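Local coordinates for protein exonuclease mut-7 homolog (Aedes aegypti, PDB 7JW2) that probably trims the 3' ends of Argonaute-bound microRNAs as a magnesium-dependent 3'-5' exoribonuclease, represented here by its exonuclease domain, at residues M24-C29 and A78-V83; F84-V89 and S118-I122; Q54-W58 and D188-E194; I64-V68 and W172-P176; T4-D8 and T57-V61. One frame throughout, in Å; residues are numbered along the deposited sequence.

In the fold
Interactions 1 and 3 are the buried contacts, and they meet through Leu55 of strand 50-56, whose side chain reaches Met24, Leu28 and Leu79 on one face of the sheet while its neighbours Gln54 and Ala56 face helix 179-205 on the other. Both are mainly apolar. The remaining three are only partly buried. Interaction 5 shares Thr57 and Trp58 with interaction 3 and wraps the N-terminal segment over the same hairpin. Interaction 4, at the far end of strand 61-65, relies on a salt bridge. In interaction 2, just after helix 73-84, two loops meet by small side chains, a bridging water and carbonyls gathered round Lys91.

Interaction 1 (M24-C29 and A78-V83); sequences MLSDLC and ALAKNV
Residues 24-28, near the end of helix 18-28, and residues 78-83 of helix 73-84 run almost parallel, their axes 16° apart in direction and 10.3 Å apart at closest approach. In the CA register, Leu25 lies opposite Leu79 at 7.0 Å, and Cys29, which follows the first helix, lies opposite Asn82 at 5.5 Å. Ala78 comes first: its CB lies 4.0 Å from Leu25 CD2, and so small a side chain lets the leucine in closely. Leu79 (chi1 t, chi2 p) sends CD1 to 4.1 Å from Leu25 CD1 and 4.2 Å from Met24 CE, the long Met24 side chain bridging the gap with chi1 t, chi2 t, chi3 p. Leu25, also t then p, is a knob in a hole formed by Ala78, Leu79, Asn82 and Val83. In this RNase H-like domain the two helices cover the same sheet face, where Met24, Leu28 and Leu79 all touch Leu55. Within a wider pi-type turn at 80-83, Asn82 (chi1 m) places CB 4.2 Å from Leu25 CD1; its ND2 donates to Ala78 O at 3.0 Å, while OD1 bonds Lys18 of the second subunit. Asn82 O lies 3.8 Å from Cys29 CA. Val83 (chi1 t) closes the row, CG2 standing 3.8 Å from Leu28 CB and 4.1 Å from Leu25 CD1.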
# COMPACT_ATOMS: atom_id res chain seq x y z
N MET A 24 -4.18 4.77 -0.17
CA MET A 24 -4.58 5.18 -1.52
C MET A 24 -4.29 4.07 -2.53
O MET A 24 -5.15 3.74 -3.37
CB MET A 24 -3.84 6.46 -1.90
CG MET A 24 -3.99 6.82 -3.38
SD MET A 24 -2.82 8.12 -3.85
CE MET A 24 -1.31 7.13 -4.01
N LEU A 25 -3.08 3.51 -2.50
CA LEU A 25 -2.72 2.46 -3.46
C LEU A 25 -3.65 1.27 -3.33
O LEU A 25 -4.02 0.65 -4.34
CB LEU A 25 -1.27 2.02 -3.24
CG LEU A 25 -0.65 1.24 -4.41
CD1 LEU A 25 -0.65 2.13 -5.66
CD2 LEU A 25 0.78 0.81 -4.08
N SER A 26 -4.06 0.93 -2.11
CA SER A 26 -4.98 -0.17 -1.90
C SER A 26 -6.28 0.03 -2.67
O SER A 26 -6.80 -0.92 -3.28
CB SER A 26 -5.27 -0.33 -0.41
OG SER A 26 -6.28 -1.29 -0.19
N ASP A 27 -6.82 1.25 -2.66
CA ASP A 27 -8.03 1.55 -3.42
C ASP A 27 -7.74 1.55 -4.92
O ASP A 27 -8.42 0.87 -5.70
CB ASP A 27 -8.58 2.90 -2.96
CG ASP A 27 -9.79 3.37 -3.77
OD1 ASP A 27 -10.42 2.55 -4.47
OD2 ASP A 27 -10.11 4.57 -3.70
N LEU A 28 -6.70 2.28 -5.34
CA LEU A 28 -6.50 2.53 -6.77
C LEU A 28 -6.11 1.27 -7.53
O LEU A 28 -6.45 1.15 -8.72
CB LEU A 28 -5.44 3.60 -6.99
CG LEU A 28 -5.82 4.97 -6.44
CD1 LEU A 28 -4.73 5.97 -6.80
CD2 LEU A 28 -7.16 5.44 -6.99
N CYS A 29 -5.38 0.34 -6.90
CA CYS A 29 -4.94 -0.83 -7.64
C CYS A 29 -6.09 -1.73 -8.06
O CYS A 29 -5.87 -2.61 -8.90
CB CYS A 29 -3.92 -1.62 -6.82
SG CYS A 29 -4.60 -2.60 -5.49
N ALA A 78 6.01 1.78 -7.10
CA ALA A 78 4.79 1.03 -6.81
C ALA A 78 3.57 1.71 -7.42
O ALA A 78 2.66 1.04 -7.91
CB ALA A 78 4.61 0.85 -5.31
N LEU A 79 3.54 3.04 -7.40
CA LEU A 79 2.43 3.76 -8.03
C LEU A 79 2.47 3.59 -9.54
O LEU A 79 1.42 3.37 -10.18
CB LEU A 79 2.49 5.24 -7.65
CG LEU A 79 1.38 6.12 -8.22
CD1 LEU A 79 0.03 5.63 -7.75
CD2 LEU A 79 1.62 7.57 -7.83
N ALA A 80 3.65 3.69 -10.14
CA ALA A 80 3.74 3.49 -11.58
C ALA A 80 3.32 2.08 -11.97
O ALA A 80 2.54 1.89 -12.91
CB ALA A 80 5.16 3.79 -12.07
N LYS A 81 3.76 1.07 -11.22
CA LYS A 81 3.48 -0.30 -11.62
C LYS A 81 2.01 -0.66 -11.43
O LYS A 81 1.43 -1.37 -12.26
CB LYS A 81 4.36 -1.26 -10.84
CG LYS A 81 3.92 -2.70 -10.95
CD LYS A 81 4.92 -3.58 -10.28
CE LYS A 81 4.67 -5.03 -10.58
NZ LYS A 81 5.43 -5.80 -9.58
N ASN A 82 1.40 -0.22 -10.34
CA ASN A 82 0.08 -0.72 -9.96
C ASN A 82 -1.06 0.17 -10.42
O ASN A 82 -2.23 -0.22 -10.26
CB ASN A 82 0.02 -0.95 -8.46
CG ASN A 82 0.87 -2.12 -8.03
OD1 ASN A 82 0.51 -3.27 -8.30
ND2 ASN A 82 2.00 -1.85 -7.40
N VAL A 83 -0.75 1.32 -11.04
CA VAL A 83 -1.79 2.21 -11.57
C VAL A 83 -1.45 2.66 -12.99
O VAL A 83 -2.22 2.41 -13.92
CB VAL A 83 -1.98 3.44 -10.65
CG1 VAL A 83 -2.96 4.43 -11.26
CG2 VAL A 83 -2.47 2.98 -9.26

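Interaction 2 (F84-V89 and S118-I122); sequences FNRDDV and STSAI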
# COMPACT_ATOMS: atom_id res chain seq x y z
N PHE A 84 -0.31 3.33 -13.18
CA PHE A 84 -0.12 4.04 -14.44
C PHE A 84 0.32 3.14 -15.58
O PHE A 84 -0.19 3.28 -16.71
CB PHE A 84 0.88 5.18 -14.25
CG PHE A 84 0.27 6.37 -13.62
CD1 PHE A 84 0.05 6.41 -12.26
CD2 PHE A 84 -0.16 7.43 -14.40
CE1 PHE A 84 -0.55 7.50 -11.67
CE2 PHE A 84 -0.75 8.54 -13.83
CZ PHE A 84 -0.95 8.58 -12.45
N ASN A 85 1.24 2.22 -15.34
CA ASN A 85 1.78 1.37 -16.41
C ASN A 85 1.04 0.05 -16.53
O ASN A 85 1.64 -1.01 -16.70
CB ASN A 85 3.26 1.13 -16.17
CG ASN A 85 4.07 2.40 -16.27
OD1 ASN A 85 3.68 3.35 -16.96
ND2 ASN A 85 5.22 2.43 -15.60
N ARG A 86 -0.28 0.10 -16.40
CA ARG A 86 -1.14 -1.06 -16.53
C ARG A 86 -2.09 -0.85 -17.69
O ARG A 86 -2.80 0.16 -17.74
CB ARG A 86 -1.94 -1.28 -15.25
CG ARG A 86 -1.13 -1.80 -14.11
CD ARG A 86 -2.00 -1.92 -12.90
NE ARG A 86 -3.13 -2.83 -13.13
CZ ARG A 86 -4.10 -3.02 -12.25
NH1 ARG A 86 -4.08 -2.35 -11.10
NH2 ARG A 86 -5.09 -3.86 -12.51
N ASP A 87 -2.13 -1.81 -18.61
CA ASP A 87 -3.03 -1.70 -19.75
C ASP A 87 -4.49 -1.98 -19.38
O ASP A 87 -5.37 -1.68 -20.19
CB ASP A 87 -2.60 -2.67 -20.86
CG ASP A 87 -1.37 -2.18 -21.61
OD1 ASP A 87 -0.71 -3.01 -22.28
OD2 ASP A 87 -1.06 -0.97 -21.55
N ASP A 88 -4.76 -2.53 -18.19
CA ASP A 88 -6.12 -2.89 -17.79
C ASP A 88 -6.78 -1.83 -16.91
O ASP A 88 -7.86 -2.08 -16.37
CB ASP A 88 -6.14 -4.27 -17.10
CG ASP A 88 -5.23 -4.35 -15.86
OD1 ASP A 88 -4.30 -3.53 -15.75
OD2 ASP A 88 -5.45 -5.23 -15.00
N VAL A 89 -6.15 -0.67 -16.74
CA VAL A 89 -6.75 0.46 -16.02
C VAL A 89 -6.74 1.67 -16.94
O VAL A 89 -5.69 2.08 -17.43
CB VAL A 89 -6.00 0.77 -14.71
CG1 VAL A 89 -6.75 1.84 -13.93
CG2 VAL A 89 -5.81 -0.50 -13.90
N SER A 118 3.12 1.97 -26.53
CA SER A 118 2.08 1.73 -25.54
C SER A 118 1.65 3.03 -24.89
O SER A 118 2.48 3.78 -24.36
CB SER A 118 2.55 0.75 -24.45
OG SER A 118 1.47 0.41 -23.60
N THR A 119 0.34 3.30 -24.94
CA THR A 119 -0.27 4.39 -24.20
C THR A 119 -0.42 4.07 -22.72
O THR A 119 -0.82 4.95 -21.95
CB THR A 119 -1.65 4.69 -24.78
OG1 THR A 119 -2.46 3.50 -24.69
CG2 THR A 119 -1.53 5.11 -26.23
N SER A 120 -0.16 2.82 -22.33
CA SER A 120 -0.48 2.34 -20.98
C SER A 120 -1.93 2.64 -20.63
O SER A 120 -2.27 2.85 -19.46
CB SER A 120 0.46 2.93 -19.94
OG SER A 120 1.81 2.57 -20.21
N ALA A 121 -2.80 2.67 -21.65
CA ALA A 121 -4.21 2.99 -21.47
C ALA A 121 -4.42 4.38 -20.87
O ALA A 121 -5.38 4.60 -20.13
CB ALA A 121 -4.91 1.91 -20.63
N ILE A 122 -3.52 5.31 -21.17
CA ILE A 122 -3.71 6.71 -20.79
C ILE A 122 -4.39 7.43 -21.95
O ILE A 122 -3.82 7.55 -23.04
CB ILE A 122 -2.37 7.38 -20.43
CG1 ILE A 122 -1.73 6.71 -19.20
CG2 ILE A 122 -2.57 8.88 -20.15
CD1 ILE A 122 -0.24 7.01 -19.08
O HOH W 1 2.41 -0.13 -19.78
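Two turns define the backbones: type I from Arg86 to Val89 and type I' from Thr119 to Ile122, closed by Ile122 N to Thr119 O at 2.8 Å. Ser120 and Ala121 take positive phi, and ST turns at Ser118 and Thr119, whose OG and OG1 accept from Ser120 N and Ala121 N, hold the bend. Across the contact, carbonyls crowd together without bonding each other: Arg86 O lies 3.2 Å and Phe84 O 3.5 Å from Ser120 O. Lys91 NZ donates to Phe84 O, Val89 O and Ser120 O, which explains why these acceptors can lie so close together. The loops lead into strands 90-93 and 122-124, parallel neighbours joined by a beta-alpha-beta crossover through helix 96-106. Water joins the loops too, donating to Ser120 OG (2.8 Å) and weakly to Asn85 O (3.3 Å); Ser120 OG and Asn85 OD1 also bond the backbone of Met113. Van der Waals contact suits small residues: Ala121 CB is 3.3 Å from Val89 O, and Ser120 CB 3.3 Å from Phe84 O.

Interaction 3 (Q54-W58 and D188-E194); sequences QLATW and DAFCLLE
This is a buried strand-on-helix contact near the middle of the domain, where strand 50-56 lies against helix 179-205. The strand 54-56 and helix 188-194 axes approach to 7.3 Å and cross at -32°, running in broadly the same direction. Ala56 and Phe190 are nearest by CA, at 5.3 Å. Alanines permit this closeness: Ala56 CB is 3.9 Å from Ala189 CB and 3.8 Å from Phe190 CA, and Gln54 CB is also 3.9 Å from Ala189 CB. Gln54 NE2 bonds Ala185 O and Glu39 OE1, which satisfies the amide nitrogen in this buried place. Leu193 (chi1 m, chi2 t) puts CD1 3.4 Å from Thr57 O and 4.0 Å from Ala56 CB. Trp58 (chi1 m, chi2 115°) swings its ring back over the helix: Leu193 CB makes a CH-pi contact 3.7 Å from the centroid of the Trp58 six-membered ring. The edge of that ring points toward the face of Phe190 (chi1 t) in an offset edge-to-face pair, centroids 5.9 Å apart, planes at 90°. Gln54 and Ala56 point toward the helix, Leu55 away from it, to meet helices 18-28 and 73-84, as in the layered alpha/beta RNase H-like fold of 3'-5' exonucleases.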
# COMPACT_ATOMS: atom_id res chain seq x y z
N GLN A 54 -2.79 14.56 -8.34
CA GLN A 54 -4.17 14.28 -7.97
C GLN A 54 -4.69 13.08 -8.76
O GLN A 54 -4.57 13.05 -9.99
CB GLN A 54 -5.09 15.49 -8.19
CG GLN A 54 -4.66 16.81 -7.54
CD GLN A 54 -3.89 17.71 -8.49
OE1 GLN A 54 -2.66 17.75 -8.45
NE2 GLN A 54 -4.61 18.44 -9.35
N LEU A 55 -5.25 12.11 -8.05
CA LEU A 55 -5.79 10.89 -8.64
C LEU A 55 -7.24 10.74 -8.20
O LEU A 55 -7.51 10.63 -7.00
CB LEU A 55 -4.98 9.66 -8.23
CG LEU A 55 -3.47 9.81 -8.42
CD1 LEU A 55 -2.68 8.63 -7.86
CD2 LEU A 55 -3.12 10.03 -9.89
N ALA A 56 -8.16 10.69 -9.17
CA ALA A 56 -9.59 10.67 -8.89
C ALA A 56 -10.24 9.38 -9.38
O ALA A 56 -9.97 8.93 -10.50
CB ALA A 56 -10.29 11.86 -9.56
N THR A 57 -11.11 8.83 -8.56
CA THR A 57 -12.07 7.81 -8.96
C THR A 57 -13.46 8.41 -8.88
O THR A 57 -13.65 9.54 -8.43
CB THR A 57 -11.98 6.57 -8.06
OG1 THR A 57 -12.65 6.85 -6.83
CG2 THR A 57 -10.54 6.22 -7.76
N TRP A 58 -14.48 7.64 -9.29
CA TRP A 58 -15.83 8.16 -9.17
C TRP A 58 -16.23 8.40 -7.72
O TRP A 58 -17.20 9.14 -7.47
CB TRP A 58 -16.83 7.20 -9.81
CG TRP A 58 -16.89 7.31 -11.29
CD1 TRP A 58 -16.53 6.36 -12.19
CD2 TRP A 58 -17.32 8.45 -12.05
NE1 TRP A 58 -16.73 6.82 -13.47
CE2 TRP A 58 -17.20 8.11 -13.41
CE3 TRP A 58 -17.79 9.72 -11.71
CZ2 TRP A 58 -17.53 8.98 -14.43
CZ3 TRP A 58 -18.14 10.58 -12.73
CH2 TRP A 58 -18.00 10.21 -14.07
N ASP A 188 -9.84 19.45 -10.53
CA ASP A 188 -9.20 19.42 -11.84
C ASP A 188 -8.98 17.99 -12.30
O ASP A 188 -8.98 17.72 -13.51
CB ASP A 188 -7.89 20.22 -11.83
CG ASP A 188 -7.82 21.20 -13.01
OD1 ASP A 188 -8.75 22.03 -13.17
OD2 ASP A 188 -6.84 21.13 -13.79
N ALA A 189 -8.81 17.05 -11.36
CA ALA A 189 -8.78 15.64 -11.73
C ALA A 189 -10.19 15.08 -11.90
O ALA A 189 -10.48 14.41 -12.91
CB ALA A 189 -7.99 14.85 -10.69
N PHE A 190 -11.10 15.34 -10.95
CA PHE A 190 -12.41 14.70 -10.98
C PHE A 190 -13.22 15.09 -12.22
O PHE A 190 -13.96 14.26 -12.77
CB PHE A 190 -13.22 15.04 -9.72
CG PHE A 190 -14.50 14.25 -9.59
CD1 PHE A 190 -15.70 14.77 -10.04
CD2 PHE A 190 -14.50 13.00 -9.00
CE1 PHE A 190 -16.88 14.05 -9.92
CE2 PHE A 190 -15.67 12.26 -8.86
CZ PHE A 190 -16.87 12.80 -9.33
N CYS A 191 -13.10 16.34 -12.69
CA CYS A 191 -13.93 16.76 -13.81
C CYS A 191 -13.61 15.99 -15.08
O CYS A 191 -14.44 15.94 -16.01
CB CYS A 191 -13.81 18.28 -14.02
SG CYS A 191 -12.28 18.85 -14.83
N LEU A 192 -12.41 15.39 -15.16
CA LEU A 192 -12.08 14.58 -16.33
C LEU A 192 -12.99 13.36 -16.41
O LEU A 192 -13.39 12.96 -17.52
CB LEU A 192 -10.61 14.16 -16.27
CG LEU A 192 -9.61 15.30 -16.09
CD1 LEU A 192 -8.20 14.72 -15.99
CD2 LEU A 192 -9.72 16.32 -17.22
N LEU A 193 -13.35 12.78 -15.26
CA LEU A 193 -14.30 11.66 -15.27
C LEU A 193 -15.65 12.11 -15.78
O LEU A 193 -16.28 11.42 -16.59
CB LEU A 193 -14.45 11.07 -13.87
CG LEU A 193 -13.19 10.45 -13.23
CD1 LEU A 193 -13.37 10.39 -11.73
CD2 LEU A 193 -12.94 9.04 -13.78
N GLU A 194 -16.12 13.27 -15.31
CA GLU A 194 -17.41 13.80 -15.75
C GLU A 194 -17.40 14.13 -17.24
O GLU A 194 -18.40 13.91 -17.93
CB GLU A 194 -17.77 15.03 -14.93
CG GLU A 194 -17.79 14.80 -13.43
CD GLU A 194 -17.90 16.10 -12.65
OE1 GLU A 194 -16.97 16.92 -12.73
OE2 GLU A 194 -18.92 16.29 -11.95

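Interaction 4 (I64-V68 and W172-P176); sequences IDVMV and WAQRP
A bidentate salt bridge carries this contact: Arg175 NE donates to Asp65 OD2 at 2.8 Å and Arg175 NH2 to Asp65 OD1 at 2.9 Å. Asp65 (chi1 t) ends strand 61-65 and is also the N-cap of the weakly bonded helix that follows, with its OD1 accepting from Val68 N at 3.1 Å. Arg175 (chi1 m, chi2 m, chi3 t) curls back on its own loop, so that NH1 bonds both Trp172 O and Gln174 O at 2.9 Å; NH2 also bonds Ser51 on strand 50-56. The backbones stay well apart, Met67 and Ala173 being nearest with CA atoms 8.0 Å from each other. Met67 (chi1 m, chi2 t, chi3 p) fills the gap, its SD over one face of the guanidinium, 3.5 Å from Arg175 NH2, and its CE 3.3 Å from Ala173 O. Val68 CG2 lies 4.0 Å from Arg175 NE. With five hydrogen bonds spread over Asp65, Ser51 and two carbonyls, Arg175 fastens the loop before helix 179-205 to the strand end by charge and directed hydrogen bonds more than by apolar burial.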
# COMPACT_ATOMS: atom_id res chain seq x y z
N ILE A 64 -1.74 13.69 -3.66
CA ILE A 64 -0.43 13.36 -3.10
C ILE A 64 0.36 14.65 -2.91
O ILE A 64 0.67 15.34 -3.89
CB ILE A 64 0.35 12.39 -3.99
CG1 ILE A 64 -0.46 11.13 -4.32
CG2 ILE A 64 1.71 12.02 -3.32
CD1 ILE A 64 0.14 10.38 -5.50
N ASP A 65 0.70 14.97 -1.65
CA ASP A 65 1.50 16.15 -1.34
C ASP A 65 2.96 15.75 -1.48
O ASP A 65 3.54 15.11 -0.59
CB ASP A 65 1.20 16.68 0.06
CG ASP A 65 1.90 17.99 0.34
OD1 ASP A 65 2.94 18.24 -0.30
OD2 ASP A 65 1.39 18.76 1.16
N VAL A 66 3.55 16.07 -2.63
CA VAL A 66 4.90 15.61 -2.92
C VAL A 66 5.90 16.35 -2.05
O VAL A 66 6.96 15.82 -1.71
CB VAL A 66 5.20 15.78 -4.42
CG1 VAL A 66 6.64 15.42 -4.73
CG2 VAL A 66 4.22 14.91 -5.24
N MET A 67 5.58 17.59 -1.66
CA MET A 67 6.50 18.38 -0.85
C MET A 67 6.63 17.81 0.56
O MET A 67 7.73 17.83 1.14
CB MET A 67 6.01 19.83 -0.79
CG MET A 67 6.22 20.59 -2.07
SD MET A 67 5.63 22.29 -1.97
CE MET A 67 6.74 22.95 -0.73
N VAL A 68 5.54 17.31 1.14
CA VAL A 68 5.51 16.90 2.54
C VAL A 68 5.73 15.40 2.71
O VAL A 68 6.24 14.94 3.74
CB VAL A 68 4.18 17.34 3.18
CG1 VAL A 68 4.05 16.83 4.61
CG2 VAL A 68 4.06 18.87 3.15
N TRP A 172 1.57 27.26 -5.51
CA TRP A 172 1.49 25.85 -5.12
C TRP A 172 2.62 25.41 -4.21
O TRP A 172 2.58 24.27 -3.71
CB TRP A 172 1.44 24.98 -6.38
CG TRP A 172 0.16 25.16 -7.15
CD1 TRP A 172 -0.01 25.84 -8.33
CD2 TRP A 172 -1.14 24.74 -6.74
NE1 TRP A 172 -1.35 25.84 -8.69
CE2 TRP A 172 -2.06 25.15 -7.74
CE3 TRP A 172 -1.62 24.00 -5.65
CZ2 TRP A 172 -3.42 24.90 -7.66
CZ3 TRP A 172 -2.99 23.72 -5.58
CH2 TRP A 172 -3.87 24.18 -6.58
N ALA A 173 3.60 26.27 -3.93
CA ALA A 173 4.68 25.91 -3.02
C ALA A 173 4.38 26.28 -1.57
O ALA A 173 5.11 25.83 -0.68
CB ALA A 173 5.99 26.59 -3.46
N GLN A 174 3.35 27.08 -1.32
CA GLN A 174 3.07 27.46 0.06
C GLN A 174 2.46 26.29 0.82
O GLN A 174 1.72 25.47 0.27
CB GLN A 174 2.16 28.69 0.10
CG GLN A 174 0.69 28.41 -0.09
CD GLN A 174 -0.09 29.69 -0.38
OE1 GLN A 174 0.40 30.79 -0.15
NE2 GLN A 174 -1.30 29.54 -0.91
N ARG A 175 2.82 26.17 2.10
CA ARG A 175 2.28 25.15 2.98
C ARG A 175 1.89 25.79 4.31
O ARG A 175 2.68 26.57 4.87
CB ARG A 175 3.28 24.01 3.20
CG ARG A 175 3.47 23.07 2.00
CD ARG A 175 2.17 22.37 1.62
NE ARG A 175 2.33 21.38 0.56
CZ ARG A 175 2.36 21.69 -0.74
NH1 ARG A 175 2.27 22.96 -1.11
NH2 ARG A 175 2.48 20.74 -1.66
N PRO A 176 0.69 25.51 4.84
CA PRO A 176 -0.32 24.66 4.16
C PRO A 176 -0.95 25.34 2.96
O PRO A 176 -0.98 26.56 2.85
CB PRO A 176 -1.37 24.42 5.25
CG PRO A 176 -1.18 25.54 6.22
CD PRO A 176 0.27 25.89 6.20

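Interaction 5 (T4-D8 and T57-V61); sequences TLRLD and TWDDV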
# COMPACT_ATOMS: atom_id res chain seq x y z
N THR A 4 -18.58 22.61 -9.27
CA THR A 4 -18.11 22.17 -7.96
C THR A 4 -18.01 20.65 -7.93
O THR A 4 -18.65 19.95 -8.71
CB THR A 4 -19.04 22.64 -6.84
OG1 THR A 4 -20.37 22.22 -7.13
CG2 THR A 4 -19.00 24.16 -6.71
N LEU A 5 -17.20 20.16 -6.99
CA LEU A 5 -17.03 18.72 -6.80
C LEU A 5 -18.22 18.14 -6.06
O LEU A 5 -18.55 18.58 -4.95
CB LEU A 5 -15.74 18.45 -6.02
CG LEU A 5 -15.43 17.00 -5.65
CD1 LEU A 5 -15.30 16.15 -6.89
CD2 LEU A 5 -14.16 16.93 -4.80
N ARG A 6 -18.86 17.12 -6.65
CA ARG A 6 -20.04 16.56 -6.01
C ARG A 6 -19.71 15.60 -4.88
O ARG A 6 -20.60 15.28 -4.08
CB ARG A 6 -20.93 15.87 -7.05
CG ARG A 6 -20.34 14.68 -7.77
CD ARG A 6 -21.37 14.23 -8.79
NE ARG A 6 -20.94 13.16 -9.66
CZ ARG A 6 -20.84 11.89 -9.28
NH1 ARG A 6 -21.11 11.54 -8.03
NH2 ARG A 6 -20.45 10.96 -10.15
N LEU A 7 -18.46 15.16 -4.75
CA LEU A 7 -18.10 14.27 -3.65
C LEU A 7 -18.12 15.01 -2.32
O LEU A 7 -17.79 16.20 -2.23
CB LEU A 7 -16.71 13.68 -3.89
CG LEU A 7 -16.52 12.88 -5.17
CD1 LEU A 7 -15.09 12.35 -5.24
CD2 LEU A 7 -17.53 11.74 -5.23
N ASP A 8 -18.50 14.28 -1.28
CA ASP A 8 -18.40 14.80 0.08
C ASP A 8 -16.93 15.03 0.44
O ASP A 8 -16.03 14.36 -0.07
CB ASP A 8 -19.05 13.82 1.06
CG ASP A 8 -18.80 14.18 2.50
OD1 ASP A 8 -18.65 13.26 3.32
OD2 ASP A 8 -18.75 15.39 2.82
N THR A 57 -11.11 8.83 -8.56
CA THR A 57 -12.07 7.81 -8.96
C THR A 57 -13.46 8.41 -8.88
O THR A 57 -13.65 9.54 -8.43
CB THR A 57 -11.98 6.57 -8.06
OG1 THR A 57 -12.65 6.85 -6.83
CG2 THR A 57 -10.54 6.22 -7.76
N TRP A 58 -14.48 7.64 -9.29
CA TRP A 58 -15.83 8.16 -9.17
C TRP A 58 -16.23 8.40 -7.72
O TRP A 58 -17.20 9.14 -7.47
CB TRP A 58 -16.83 7.20 -9.81
CG TRP A 58 -16.89 7.31 -11.29
CD1 TRP A 58 -16.53 6.36 -12.19
CD2 TRP A 58 -17.32 8.45 -12.05
NE1 TRP A 58 -16.73 6.82 -13.47
CE2 TRP A 58 -17.20 8.11 -13.41
CE3 TRP A 58 -17.79 9.72 -11.71
CZ2 TRP A 58 -17.53 8.98 -14.43
CZ3 TRP A 58 -18.14 10.58 -12.73
CH2 TRP A 58 -18.00 10.21 -14.07
N ASP A 59 -15.52 7.80 -6.76
CA ASP A 59 -15.92 7.85 -5.36
C ASP A 59 -14.98 8.62 -4.45
O ASP A 59 -15.39 8.98 -3.35
CB ASP A 59 -16.05 6.42 -4.80
CG ASP A 59 -17.11 5.62 -5.50
OD1 ASP A 59 -18.23 6.14 -5.65
OD2 ASP A 59 -16.83 4.47 -5.91
N ASP A 60 -13.74 8.87 -4.87
CA ASP A 60 -12.74 9.48 -4.01
C ASP A 60 -11.75 10.26 -4.86
O ASP A 60 -11.47 9.90 -6.00
CB ASP A 60 -11.95 8.43 -3.19
CG ASP A 60 -12.82 7.67 -2.19
OD1 ASP A 60 -13.38 6.61 -2.56
OD2 ASP A 60 -12.91 8.13 -1.03
N VAL A 61 -11.19 11.32 -4.27
CA VAL A 61 -10.07 12.03 -4.88
C VAL A 61 -8.92 12.03 -3.90
O VAL A 61 -9.10 12.36 -2.72
CB VAL A 61 -10.44 13.46 -5.29
CG1 VAL A 61 -9.25 14.11 -5.98
CG2 VAL A 61 -11.65 13.46 -6.22
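Neither segment is regular: 4-8 is extended but for a helical-type bend at Arg6, and 57-61 is a tight turn; Leu7 and Asp59 come nearest, CA to CA 7.0 Å. Thr57 N donates to Asp60 O at 2.8 Å, and Thr57 OG1 accepts from Asp59 N and Asp60 N, both at 3.0 Å, so the threonine hydroxyl satisfies two amides inside the bend, an ST turn and ST motif together. The turn links the antiparallel strands 50-56 and 61-65 of a beta hairpin, while segment 4-8 leads toward strand 12-15, which pairs in parallel with strand 61-65. Leu7 does most of the packing. Its CD1 lies 3.7 Å from Val61 CG2 and 3.8 Å from both Asp59 C and Asp60 N, and its CD2 is 3.4 Å from Trp58 O; Leu7 and Leu5 both touch Phe190 of helix 179-205. Arg6 suits its solvent-exposed place, its chain extending until NH2 is 3.3 Å from Trp58 CE3. Asp60, facing away, bonds His11 and His13 through OD2.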